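Local coordinates for protein cystathionine beta-lyases/cystathionine gamma-synthases (Corynebacterium glutamicum, PDB 5X5H) that probably catalyses the pyridoxal-phosphate-dependent condensation of O-succinyl-L-homoserine with L-cysteine into L,L-cystathionine and succinate, a step of methionine biosynthesis, at residues Q222-D225 against E226-F230; A84-D87 against I88-I92; T59-A62 against L63-T66; T130-V133 against E134-K137. All coordinates share one frame; numbering follows the deposited sequence.

Interaction 1: residues Q222-D225 against E226-F230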
ATOM      1  N   GLN A 222       2.752   6.546  33.327  1.00 17.96           N
ATOM      2  CA  GLN A 222       3.691   5.599  32.776  1.00 18.90           C
ATOM      3  C   GLN A 222       3.302   4.153  33.044  1.00 18.63           C
ATOM      4  O   GLN A 222       3.584   3.306  32.214  1.00 18.26           O
ATOM      5  CB  GLN A 222       5.096   5.875  33.396  1.00 22.68           C
ATOM      6  CG  GLN A 222       6.271   5.134  32.767  1.00 25.42           C
ATOM      7  CD  GLN A 222       7.562   5.575  33.472  1.00 35.71           C
ATOM      8  OE1 GLN A 222       7.758   5.304  34.678  1.00 45.22           O
ATOM      9  NE2 GLN A 222       8.404   6.301  32.749  1.00 51.39           N
ATOM     10  N   GLU A 223       2.727   3.829  34.176  1.00 16.41           N
ATOM     11  CA  GLU A 223       2.225   2.471  34.481  1.00 18.52           C
ATOM     12  C   GLU A 223       1.154   2.039  33.504  1.00 17.13           C
ATOM     13  O   GLU A 223       1.146   0.912  33.075  1.00 17.45           O
ATOM     14  CB  GLU A 223       1.790   2.229  35.946  1.00 23.23           C
ATOM     15  CG  GLU A 223       3.089   2.181  36.738  1.00 30.45           C
ATOM     16  CD  GLU A 223       2.984   1.813  38.170  1.00 39.85           C
ATOM     17  OE1 GLU A 223       1.874   1.497  38.682  1.00 50.82           O
ATOM     18  OE2 GLU A 223       4.085   1.856  38.737  1.00 44.96           O
ATOM     19  N   MET A 224       0.227   2.953  33.219  1.00 16.23           N
ATOM     20  CA  MET A 224      -0.744   2.711  32.202  1.00 15.65           C
ATOM     21  C   MET A 224      -0.124   2.499  30.843  1.00 14.35           C
ATOM     22  O   MET A 224      -0.473   1.550  30.132  1.00 14.02           O
ATOM     23  CB  MET A 224      -1.789   3.781  32.188  1.00 18.17           C
ATOM     24  CG  MET A 224      -2.742   3.608  31.035  1.00 21.85           C
ATOM     25  SD  MET A 224      -4.338   4.393  31.300  1.00 36.01           S
ATOM     26  CE  MET A 224      -5.015   3.137  32.439  1.00 34.81           C
ATOM     27  N   ASP A 225       0.894   3.228  30.470  1.00 14.52           N
ATOM     28  CA  ASP A 225       1.612   3.027  29.205  1.00 13.52           C
ATOM     29  C   ASP A 225       2.250   1.654  29.166  1.00 14.13           C
ATOM     30  O   ASP A 225       2.129   0.896  28.198  1.00 14.32           O
ATOM     31  CB  ASP A 225       2.664   4.065  28.944  1.00 15.70           C
ATOM     32  CG  ASP A 225       3.377   3.798  27.627  1.00 15.69           C
ATOM     33  OD1 ASP A 225       2.691   3.965  26.599  1.00 16.50           O
ATOM     34  OD2 ASP A 225       4.571   3.438  27.615  1.00 16.65           O
ATOM     35  N   GLU A 226       2.852   1.236  30.314  1.00 14.78           N
ATOM     36  CA  GLU A 226       3.441  -0.107  30.354  1.00 13.79           C
ATOM     37  C   GLU A 226       2.382  -1.193  30.165  1.00 13.30           C
ATOM     38  O   GLU A 226       2.643  -2.191  29.498  1.00 14.54           O
ATOM     39  CB  GLU A 226       4.164  -0.333  31.731  1.00 17.22           C
ATOM     40  CG  GLU A 226       5.454   0.426  31.854  1.00 22.77           C
ATOM     41  CD  GLU A 226       5.938   0.478  33.325  1.00 30.93           C
ATOM     42  OE1 GLU A 226       5.274  -0.001  34.302  1.00 30.32           O
ATOM     43  OE2 GLU A 226       6.935   1.204  33.491  1.00 31.82           O
ATOM     44  N   GLU A 227       1.214  -1.084  30.798  1.00 13.75           N
ATOM     45  CA  GLU A 227       0.161  -2.093  30.671  1.00 15.15           C
ATOM     46  C   GLU A 227      -0.411  -2.031  29.219  1.00 14.60           C
ATOM     47  O   GLU A 227      -0.686  -3.105  28.680  1.00 13.65           O
ATOM     48  CB  GLU A 227      -0.965  -1.842  31.671  1.00 17.69           C
ATOM     49  CG  GLU A 227      -0.556  -2.028  33.153  1.00 20.20           C
ATOM     50  CD  GLU A 227       0.170  -3.361  33.291  1.00 33.69           C
ATOM     51  OE1 GLU A 227      -0.404  -4.425  32.906  1.00 37.78           O
ATOM     52  OE2 GLU A 227       1.393  -3.346  33.620  1.00 49.65           O
ATOM     53  N   LEU A 228      -0.557  -0.859  28.639  1.00 13.41           N
ATOM     54  CA  LEU A 228      -1.056  -0.757  27.185  1.00 12.86           C
ATOM     55  C   LEU A 228      -0.068  -1.456  26.297  1.00 13.21           C
ATOM     56  O   LEU A 228      -0.470  -2.190  25.403  1.00 13.20           O
ATOM     57  CB  LEU A 228      -1.240   0.700  26.820  1.00 12.47           C
ATOM     58  CG  LEU A 228      -2.466   1.387  27.466  1.00 13.88           C
ATOM     59  CD1 LEU A 228      -2.316   2.882  27.372  1.00 15.33           C
ATOM     60  CD2 LEU A 228      -3.745   0.922  26.781  1.00 14.46           C
ATOM     61  N   LEU A 229       1.236  -1.237  26.503  1.00 13.14           N
ATOM     62  CA  LEU A 229       2.245  -1.952  25.709  1.00 13.98           C
ATOM     63  C   LEU A 229       2.217  -3.434  25.898  1.00 13.48           C
ATOM     64  O   LEU A 229       2.287  -4.198  24.941  1.00 14.13           O
ATOM     65  CB  LEU A 229       3.630  -1.359  26.045  1.00 13.93           C
ATOM     66  CG  LEU A 229       4.814  -2.069  25.357  1.00 16.23           C
ATOM     67  CD1 LEU A 229       4.733  -1.922  23.875  1.00 17.51           C
ATOM     68  CD2 LEU A 229       6.114  -1.451  25.872  1.00 19.17           C
ATOM     69  N   PHE A 230       2.077  -3.899  27.169  1.00 12.88           N
ATOM     70  CA  PHE A 230       2.003  -5.283  27.491  1.00 14.07           C
ATOM     71  C   PHE A 230       0.846  -5.887  26.756  1.00 14.41           C
ATOM     72  O   PHE A 230       0.948  -6.955  26.133  1.00 14.41           O
ATOM     73  CB  PHE A 230       1.836  -5.491  28.998  1.00 15.65           C
ATOM     74  CG  PHE A 230       1.551  -6.911  29.373  1.00 18.21           C
ATOM     75  CD1 PHE A 230       2.616  -7.796  29.447  1.00 22.41           C
ATOM     76  CD2 PHE A 230       0.249  -7.421  29.465  1.00 19.73           C
ATOM     77  CE1 PHE A 230       2.376  -9.150  29.722  1.00 24.18           C
ATOM     78  CE2 PHE A 230       0.033  -8.776  29.727  1.00 21.95           C
ATOM     79  CZ  PHE A 230       1.087  -9.613  29.822  1.00 23.97           C
TER
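Glu226 lays its side chain back over the preceding turn, against Gln222 and Glu223. Its CB rests 3.5 Å from Glu223 O. Next, CG meets Gln222 O, also at 3.5 Å, because a chi1 of -73° places it beside its own backbone N, on the side facing the preceding turn. The chain then runs extended: CD stays near the same carbonyl, OE1 stops 3.9 Å from Glu223 CG, and OE2 comes to 4.1 Å from Gln222 CG. The carboxylate is turned only 11° from the Gln222 amide plane, and such long polar chains suit this exposed side. These residues form the first two and a half turns of helix 222-235, which follows strand 215-219 of the seven-stranded sheet in the large domain of a fold-type-I pyridoxal-phosphate enzyme. Regular i to i+4 bonds set the pitch, among them Leu228 N to Met224 O at 2.8 Å. On the buried side Met224 CG packs against Leu228 CD1 at 3.8 Å, the two apolar chains crossing at a slant. Flexible methionine and branched leucine pack on strand 215-219 (Thr219, Val217) and helix 82-93 (Leu89, Ile92). Asp225, likewise buried, has its charge met by a salt bridge from OD2 to Arg77 NH2 on strand 75-79, while its backbone O receives Leu229 N at 2.9 Å.

Interaction 2: residues A84-D87 against I88-I92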
ATOM      1  N   ALA A  84     -11.193  -2.049  19.611  1.00 11.32           N
ATOM      2  CA  ALA A  84     -10.156  -2.893  20.238  1.00  9.98           C
ATOM      3  C   ALA A  84      -9.398  -2.133  21.264  1.00 10.80           C
ATOM      4  O   ALA A  84      -8.975  -2.674  22.318  1.00 11.54           O
ATOM      5  CB  ALA A  84      -9.141  -3.368  19.189  1.00 11.71           C
ATOM      6  N   ALA A  85      -9.170  -0.827  21.039  1.00 10.73           N
ATOM      7  CA  ALA A  85      -8.524   0.053  22.022  1.00 10.66           C
ATOM      8  C   ALA A  85      -9.382   0.101  23.300  1.00 11.03           C
ATOM      9  O   ALA A  85      -8.883   0.103  24.421  1.00 12.80           O
ATOM     10  CB  ALA A  85      -8.337   1.438  21.412  1.00 12.05           C
ATOM     11  N   THR A  86     -10.712   0.206  23.115  1.00 10.76           N
ATOM     12  CA  THR A  86     -11.666   0.264  24.266  1.00 11.55           C
ATOM     13  C   THR A  86     -11.553  -1.061  25.018  1.00 12.40           C
ATOM     14  O   THR A  86     -11.460  -1.063  26.262  1.00 12.76           O
ATOM     15  CB  THR A  86     -13.088   0.489  23.752  1.00 12.20           C
ATOM     16  OG1 THR A  86     -13.166   1.783  23.079  1.00 13.82           O
ATOM     17  CG2 THR A  86     -14.129   0.492  24.863  1.00 12.34           C
ATOM     18  N   ASP A  87     -11.577  -2.177  24.335  1.00 11.67           N
ATOM     19  CA  ASP A  87     -11.487  -3.463  24.980  1.00 11.68           C
ATOM     20  C   ASP A  87     -10.225  -3.623  25.794  1.00 12.47           C
ATOM     21  O   ASP A  87     -10.239  -4.080  26.945  1.00 12.83           O
ATOM     22  CB  ASP A  87     -11.576  -4.520  23.899  1.00 12.26           C
ATOM     23  CG  ASP A  87     -11.470  -5.909  24.436  1.00 15.66           C
ATOM     24  OD1 ASP A  87     -12.442  -6.332  25.144  1.00 16.05           O
ATOM     25  OD2 ASP A  87     -10.490  -6.701  24.138  1.00 16.59           O
ATOM     26  N   ILE A  88      -9.102  -3.226  25.242  1.00 11.61           N
ATOM     27  CA  ILE A  88      -7.822  -3.283  25.972  1.00 11.85           C
ATOM     28  C   ILE A  88      -7.869  -2.384  27.173  1.00 12.72           C
ATOM     29  O   ILE A  88      -7.441  -2.826  28.277  1.00 13.32           O
ATOM     30  CB  ILE A  88      -6.646  -2.860  25.052  1.00 14.73           C
ATOM     31  CG1 ILE A  88      -6.394  -3.880  23.937  1.00 18.20           C
ATOM     32  CG2 ILE A  88      -5.372  -2.701  25.885  1.00 16.27           C
ATOM     33  CD1 ILE A  88      -6.115  -5.292  24.371  1.00 21.76           C
ATOM     34  N   LEU A  89      -8.372  -1.150  27.076  1.00 12.57           N
ATOM     35  CA  LEU A  89      -8.386  -0.277  28.228  1.00 14.86           C
ATOM     36  C   LEU A  89      -9.294  -0.863  29.291  1.00 14.42           C
ATOM     37  O   LEU A  89      -8.957  -0.885  30.509  1.00 15.65           O
ATOM     38  CB  LEU A  89      -8.793   1.166  27.811  1.00 19.04           C
ATOM     39  CG  LEU A  89      -8.456   2.425  28.503  1.00 21.83           C
ATOM     40  CD1 LEU A  89      -7.089   2.449  29.107  1.00 19.09           C
ATOM     41  CD2 LEU A  89      -8.906   3.522  27.561  1.00 25.70           C
ATOM     42  N   PHE A  90     -10.425  -1.447  28.949  1.00 13.65           N
ATOM     43  CA  PHE A  90     -11.327  -2.093  29.858  1.00 14.20           C
ATOM     44  C   PHE A  90     -10.570  -3.205  30.619  1.00 14.68           C
ATOM     45  O   PHE A  90     -10.739  -3.421  31.843  1.00 16.20           O
ATOM     46  CB  PHE A  90     -12.590  -2.713  29.254  1.00 15.27           C
ATOM     47  CG  PHE A  90     -13.673  -1.768  28.824  1.00 14.58           C
ATOM     48  CD1 PHE A  90     -13.675  -0.413  29.046  1.00 17.00           C
ATOM     49  CD2 PHE A  90     -14.687  -2.286  28.084  1.00 18.88           C
ATOM     50  CE1 PHE A  90     -14.743   0.415  28.576  1.00 18.10           C
ATOM     51  CE2 PHE A  90     -15.736  -1.481  27.641  1.00 17.53           C
ATOM     52  CZ  PHE A  90     -15.739  -0.174  27.922  1.00 16.35           C
ATOM     53  N   ARG A  91      -9.794  -4.030  29.901  1.00 13.03           N
ATOM     54  CA  ARG A  91      -9.123  -5.182  30.480  1.00 14.22           C
ATOM     55  C   ARG A  91      -8.029  -4.778  31.371  1.00 15.15           C
ATOM     56  O   ARG A  91      -7.673  -5.619  32.219  1.00 17.29           O
ATOM     57  CB  ARG A  91      -8.691  -6.142  29.330  1.00 14.62           C
ATOM     58  CG  ARG A  91      -9.924  -6.758  28.717  1.00 15.82           C
ATOM     59  CD  ARG A  91      -9.540  -7.305  27.356  1.00 18.92           C
ATOM     60  NE  ARG A  91      -9.019  -8.625  27.545  1.00 19.77           N
ATOM     61  CZ  ARG A  91      -8.590  -9.419  26.576  1.00 18.72           C
ATOM     62  NH1 ARG A  91      -8.617  -8.998  25.341  1.00 19.49           N
ATOM     63  NH2 ARG A  91      -8.314 -10.666  26.871  1.00 19.21           N
ATOM     64  N   ILE A  92      -7.429  -3.641  31.184  1.00 13.52           N
ATOM     65  CA  ILE A  92      -6.385  -3.127  32.080  1.00 14.01           C
ATOM     66  C   ILE A  92      -7.026  -2.604  33.388  1.00 16.58           C
ATOM     67  O   ILE A  92      -6.591  -2.896  34.490  1.00 16.27           O
ATOM     68  CB  ILE A  92      -5.590  -2.030  31.412  1.00 15.13           C
ATOM     69  CG1 ILE A  92      -4.741  -2.673  30.315  1.00 15.93           C
ATOM     70  CG2 ILE A  92      -4.705  -1.272  32.399  1.00 14.82           C
ATOM     71  CD1 ILE A  92      -4.172  -1.665  29.374  1.00 16.36           C
TER
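A chi1 of 179° holds the Asp87 carboxylate out from the helix, and the bend at chi3 of Arg91 (86°) folds the guanidinium back toward the N-terminus to meet it. The result is an i to i+4 salt bridge on helix 82-93, the helix whose first residues, Gly82 and Met83, bind pyridoxal phosphate in this fold-type-I enzyme. Arg91 NH1 donates to Asp87 OD2 over 3.2 Å, reaching the syn side of that oxygen from somewhat out of the carboxylate plane. The two flat groups are 49° apart, so the contact is not a flat, two-pronged pairing. Arg91 CD adds a contact of 3.4 Å to Asp87 OD2. The remaining oxygen, Asp87 OD1, forms a salt bridge with Arg91 NH2 of the second subunit, and the reverse pair repeats it; the two aspartates probably offset the two arginines, whose NH1 groups come close across the buried interface. Elsewhere on the helix, Thr86 is held by its OG1 on Gly82 O, which leaves the methyl branch to face Phe90. A large flat ring suits this place, since it meets Trp148 and Phe118 edge-to-face. Thr86 CG2 makes a CH-pi contact over the Phe90 face, 3.8 Å from the ring centroid and nearest to CZ at 3.5 Å.

Interaction 3: residues T59-A62 against L63-T66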
ATOM      1  N   THR A  59       7.063   2.542  12.407  1.00 10.58           N
ATOM      2  CA  THR A  59       6.017   3.244  11.661  1.00 10.48           C
ATOM      3  C   THR A  59       4.793   3.447  12.552  1.00 11.20           C
ATOM      4  O   THR A  59       4.201   4.516  12.555  1.00 10.95           O
ATOM      5  CB  THR A  59       5.626   2.508  10.403  1.00 10.49           C
ATOM      6  OG1 THR A  59       6.775   2.221   9.566  1.00 11.47           O
ATOM      7  CG2 THR A  59       4.545   3.250   9.626  1.00 11.72           C
ATOM      8  N   ILE A  60       4.499   2.467  13.376  1.00 10.35           N
ATOM      9  CA  ILE A  60       3.354   2.548  14.347  1.00 10.76           C
ATOM     10  C   ILE A  60       3.733   3.504  15.454  1.00 11.57           C
ATOM     11  O   ILE A  60       2.929   4.394  15.839  1.00 11.64           O
ATOM     12  CB  ILE A  60       3.017   1.143  14.887  1.00 12.47           C
ATOM     13  CG1 ILE A  60       2.667   0.225  13.728  1.00 13.15           C
ATOM     14  CG2 ILE A  60       1.920   1.237  15.950  1.00 13.08           C
ATOM     15  CD1 ILE A  60       2.415  -1.242  14.122  1.00 13.54           C
ATOM     16  N   VAL A  61       4.929   3.440  15.982  1.00 12.87           N
ATOM     17  CA  VAL A  61       5.360   4.339  17.081  1.00 11.92           C
ATOM     18  C   VAL A  61       5.345   5.786  16.628  1.00 13.60           C
ATOM     19  O   VAL A  61       4.949   6.684  17.391  1.00 12.73           O
ATOM     20  CB  VAL A  61       6.739   3.897  17.617  1.00 16.62           C
ATOM     21  CG1 VAL A  61       7.289   4.967  18.556  1.00 15.55           C
ATOM     22  CG2 VAL A  61       6.572   2.592  18.333  1.00 16.50           C
ATOM     23  N   ALA A  62       5.643   6.073  15.366  1.00 11.41           N
ATOM     24  CA  ALA A  62       5.535   7.455  14.853  1.00 11.38           C
ATOM     25  C   ALA A  62       4.138   8.012  15.014  1.00 11.11           C
ATOM     26  O   ALA A  62       3.933   9.160  15.479  1.00 11.86           O
ATOM     27  CB  ALA A  62       6.073   7.591  13.423  1.00 12.43           C
ATOM     28  N   LEU A  63       3.159   7.209  14.633  1.00 10.75           N
ATOM     29  CA  LEU A  63       1.749   7.596  14.832  1.00 11.74           C
ATOM     30  C   LEU A  63       1.374   7.837  16.286  1.00 11.60           C
ATOM     31  O   LEU A  63       0.798   8.903  16.648  1.00 10.88           O
ATOM     32  CB  LEU A  63       0.835   6.579  14.215  1.00 11.47           C
ATOM     33  CG  LEU A  63      -0.659   6.742  14.517  1.00 12.44           C
ATOM     34  CD1 LEU A  63      -1.237   8.053  14.001  1.00 12.25           C
ATOM     35  CD2 LEU A  63      -1.421   5.556  14.059  1.00 12.49           C
ATOM     36  N   GLU A  64       1.754   6.890  17.113  1.00 10.97           N
ATOM     37  CA  GLU A  64       1.497   6.952  18.555  1.00 11.50           C
ATOM     38  C   GLU A  64       2.029   8.186  19.186  1.00 12.32           C
ATOM     39  O   GLU A  64       1.359   8.933  19.948  1.00 12.80           O
ATOM     40  CB  GLU A  64       2.163   5.735  19.250  1.00 12.18           C
ATOM     41  CG  GLU A  64       1.449   4.442  18.920  1.00 13.91           C
ATOM     42  CD  GLU A  64       2.095   3.160  19.487  1.00 13.52           C
ATOM     43  OE1 GLU A  64       3.322   3.212  19.882  1.00 15.69           O
ATOM     44  OE2 GLU A  64       1.434   2.088  19.503  1.00 14.07           O
ATOM     45  N   GLN A  65       3.264   8.557  18.845  1.00 11.76           N
ATOM     46  CA  GLN A  65       3.915   9.724  19.417  1.00 11.88           C
ATOM     47  C   GLN A  65       3.286  10.995  18.959  1.00 12.53           C
ATOM     48  O   GLN A  65       3.245  11.999  19.667  1.00 13.11           O
ATOM     49  CB  GLN A  65       5.426   9.676  19.117  1.00 14.05           C
ATOM     50  CG  GLN A  65       6.121   8.544  19.850  1.00 16.64           C
ATOM     51  CD  GLN A  65       6.106   8.659  21.314  1.00 22.29           C
ATOM     52  OE1 GLN A  65       5.481   7.875  22.067  1.00 28.91           O
ATOM     53  NE2 GLN A  65       6.696   9.749  21.788  1.00 22.57           N
ATOM     54  N   THR A  66       2.768  11.037  17.732  1.00 10.49           N
ATOM     55  CA  THR A  66       2.136  12.181  17.161  1.00 12.32           C
ATOM     56  C   THR A  66       0.836  12.438  17.940  1.00 12.44           C
ATOM     57  O   THR A  66       0.569  13.532  18.403  1.00 11.99           O
ATOM     58  CB  THR A  66       1.865  12.078  15.692  1.00 12.81           C
ATOM     59  OG1 THR A  66       3.041  11.745  14.952  1.00 14.05           O
ATOM     60  CG2 THR A  66       1.352  13.382  15.138  1.00 13.11           C
TER
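Over one face of the Glu64 carboxylate lies the Ile60 methyl CG2, 3.7 Å from Glu64 OE2. Val61 comes in from the same side of that plane but farther out, beyond the other oxygen, with Val61 CG2 3.7 Å from Glu64 OE1. This is i to i+3 and i to i+4 packing within helix 58-70, which leads toward strand 75-79 of the large domain. It follows the segment with Tyr52 and Arg54, which bind pyridoxal phosphate, though not that of their own chain; as in relatives, it is probably a neighbouring subunit's. Glu64 reaches this position by an extended chain, starting from a CG beside its backbone N (chi1 -71°). OE2 is satisfied from outside, by Ala78 N and by Gln232 NE2 of helix 222-235, while OE1 makes a long, weak ion pair with Arg77. An acid with a long stem therefore suits a buried spot where a strand amide and a second helix must be reached. Gln65 lies alongside Val61 on the more open flank, its CG 4.0 Å from Val61 CG1, so its aliphatic part covers the valine. Ala62 is small and buried; branched Leu63 packs on Ala244 and Thr247 of helix 241-251. Thr66 grips one carbonyl with two bonds: its backbone N reaches Ala62 O at 3.2 Å, while from the other face of that carbonyl's plane Thr66 OG1 donates to Ala62 O at 2.8 Å.

Interaction 4: residues T130-V133 against E134-K137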
ATOM      1  N   THR A 130     -24.431  11.551  32.333  1.00 19.62           N
ATOM      2  CA  THR A 130     -23.173  12.183  32.741  1.00 18.43           C
ATOM      3  C   THR A 130     -23.073  13.684  32.670  1.00 17.99           C
ATOM      4  O   THR A 130     -22.170  14.291  33.261  1.00 20.06           O
ATOM      5  CB  THR A 130     -21.874  11.587  32.102  1.00 18.82           C
ATOM      6  OG1 THR A 130     -21.995  11.737  30.704  1.00 18.51           O
ATOM      7  CG2 THR A 130     -21.733  10.129  32.349  1.00 18.81           C
ATOM      8  N   SER A 131     -24.076  14.322  32.003  1.00 18.92           N
ATOM      9  CA  SER A 131     -24.220  15.752  32.036  1.00 20.76           C
ATOM     10  C   SER A 131     -24.689  16.287  33.380  1.00 20.64           C
ATOM     11  O   SER A 131     -24.622  17.486  33.599  1.00 23.98           O
ATOM     12  CB  SER A 131     -25.227  16.130  31.005  1.00 19.23           C
ATOM     13  OG  SER A 131     -24.904  15.694  29.651  1.00 23.59           O
ATOM     14  N   VAL A 132     -25.198  15.408  34.264  1.00 20.23           N
ATOM     15  CA  VAL A 132     -25.614  15.776  35.624  1.00 21.98           C
ATOM     16  C   VAL A 132     -24.537  15.245  36.566  1.00 19.79           C
ATOM     17  O   VAL A 132     -24.535  14.020  36.828  1.00 20.19           O
ATOM     18  CB  VAL A 132     -26.963  15.173  35.963  1.00 21.11           C
ATOM     19  CG1 VAL A 132     -27.502  15.766  37.297  1.00 23.95           C
ATOM     20  CG2 VAL A 132     -27.986  15.483  34.881  1.00 23.65           C
ATOM     21  N   VAL A 133     -23.705  16.168  37.053  1.00 20.44           N
ATOM     22  CA  VAL A 133     -22.565  15.758  37.879  1.00 20.67           C
ATOM     23  C   VAL A 133     -23.045  14.989  39.098  1.00 23.49           C
ATOM     24  O   VAL A 133     -22.460  13.961  39.449  1.00 22.21           O
ATOM     25  CB  VAL A 133     -21.685  16.921  38.253  1.00 21.96           C
ATOM     26  CG1 VAL A 133     -20.536  16.491  39.145  1.00 26.50           C
ATOM     27  CG2 VAL A 133     -21.175  17.668  37.032  1.00 24.72           C
ATOM     28  N   GLU A 134     -24.135  15.422  39.765  1.00 23.32           N
ATOM     29  CA  GLU A 134     -24.624  14.680  40.906  1.00 25.98           C
ATOM     30  C   GLU A 134     -25.061  13.248  40.624  1.00 21.30           C
ATOM     31  O   GLU A 134     -24.927  12.333  41.455  1.00 23.34           O
ATOM     32  CB  GLU A 134     -25.773  15.476  41.579  1.00 29.41           C
ATOM     33  CG  GLU A 134     -25.271  16.719  42.284  1.00 35.22           C
ATOM     34  CD  GLU A 134     -24.274  16.459  43.436  1.00 42.62           C
ATOM     35  OE1 GLU A 134     -24.382  15.456  44.183  1.00 42.90           O
ATOM     36  OE2 GLU A 134     -23.339  17.284  43.561  1.00 50.75           O
ATOM     37  N   GLU A 135     -25.541  12.961  39.439  1.00 19.71           N
ATOM     38  CA  GLU A 135     -25.910  11.612  39.077  1.00 20.16           C
ATOM     39  C   GLU A 135     -24.666  10.720  38.992  1.00 20.91           C
ATOM     40  O   GLU A 135     -24.687   9.551  39.348  1.00 20.07           O
ATOM     41  CB  GLU A 135     -26.677  11.455  37.745  1.00 24.55           C
ATOM     42  CG  GLU A 135     -28.155  11.830  37.784  1.00 28.02           C
ATOM     43  CD  GLU A 135     -28.871  11.466  36.508  1.00 29.04           C
ATOM     44  OE1 GLU A 135     -28.653  10.419  35.793  1.00 24.80           O
ATOM     45  OE2 GLU A 135     -29.664  12.348  36.202  1.00 31.55           O
ATOM     46  N   VAL A 136     -23.607  11.276  38.376  1.00 18.39           N
ATOM     47  CA  VAL A 136     -22.327  10.509  38.328  1.00 18.34           C
ATOM     48  C   VAL A 136     -21.851  10.244  39.791  1.00 17.91           C
ATOM     49  O   VAL A 136     -21.511   9.094  40.115  1.00 18.97           O
ATOM     50  CB  VAL A 136     -21.262  11.259  37.508  1.00 18.66           C
ATOM     51  CG1 VAL A 136     -19.943  10.503  37.444  1.00 19.76           C
ATOM     52  CG2 VAL A 136     -21.781  11.457  36.117  1.00 19.38           C
ATOM     53  N   LYS A 137     -21.796  11.287  40.611  1.00 18.14           N
ATOM     54  CA  LYS A 137     -21.328  11.184  41.977  1.00 19.08           C
ATOM     55  C   LYS A 137     -22.122  10.089  42.689  1.00 20.66           C
ATOM     56  O   LYS A 137     -21.527   9.215  43.397  1.00 21.58           O
ATOM     57  CB  LYS A 137     -21.437  12.496  42.687  1.00 20.12           C
ATOM     58  CG  LYS A 137     -20.875  12.384  44.084  1.00 22.79           C
ATOM     59  CD  LYS A 137     -20.919  13.777  44.699  1.00 29.51           C
ATOM     60  CE  LYS A 137     -20.397  13.693  46.114  1.00 37.75           C
ATOM     61  NZ  LYS A 137     -20.624  15.024  46.708  1.00 44.70           N
TER
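Beyond Glu134, whose bent chain belongs to the exposed side of the first turn, Glu135 turns back to Val132. Its CG lies 4.0 Å from Val132 CB, and OE2 passes 3.8 Å from Val132 CG2, so the stem of the acid covers a partly exposed valine. The polar end has another partner, since OE1 accepts from Asp129 N in the preceding loop; glutamate is long enough to do both. Val136 points inward. A chi1 of 180° places its CG2 beside the backbone N, from where it reaches Thr130 CA at 3.7 Å, and the threonine methyl lies close by, while Thr130 OG1 bonds instead to Thr160 OG1. Val136 N also donates to Val132 O over 3.3 Å; Glu135 N makes only a weak bond to that oxygen. Lys137 N meets Val133 O at 3.0 Å in a nearly straight bond (173°), and its extended chain leads away from the loop. Val132, at the N-cap, has no side-chain acceptor to offer. Such a loop, folding into a helix start, is the strand-to-helix connection of an alpha/beta domain, here from strand 124-128, outermost in the sheet within this chain, to helix 133-139.

Overall arrangement
All four contacts bind neighbouring turns of a single helix or a helix start, yet their chemistry follows their place. Interactions 2 and 3 are buried: interaction 2 probably balances its charges across a subunit interface, whereas in interaction 3 neutral donors, a strand amide and a glutamine of the helix that bears interaction 1, hydrogen-bond to the carboxylate. Interactions 1 and 4 are half exposed and clothe their open sides with glutamates, though interaction 1 has one buried charge on its inner side. Interactions 1 and 2 touch, Leu228 CD2 lying 3.7 Å from Ile92 CD1, so helices 82-93 and 222-235 pack together. Interaction 4 stands apart, its centre about 35 Å from that of interaction 3.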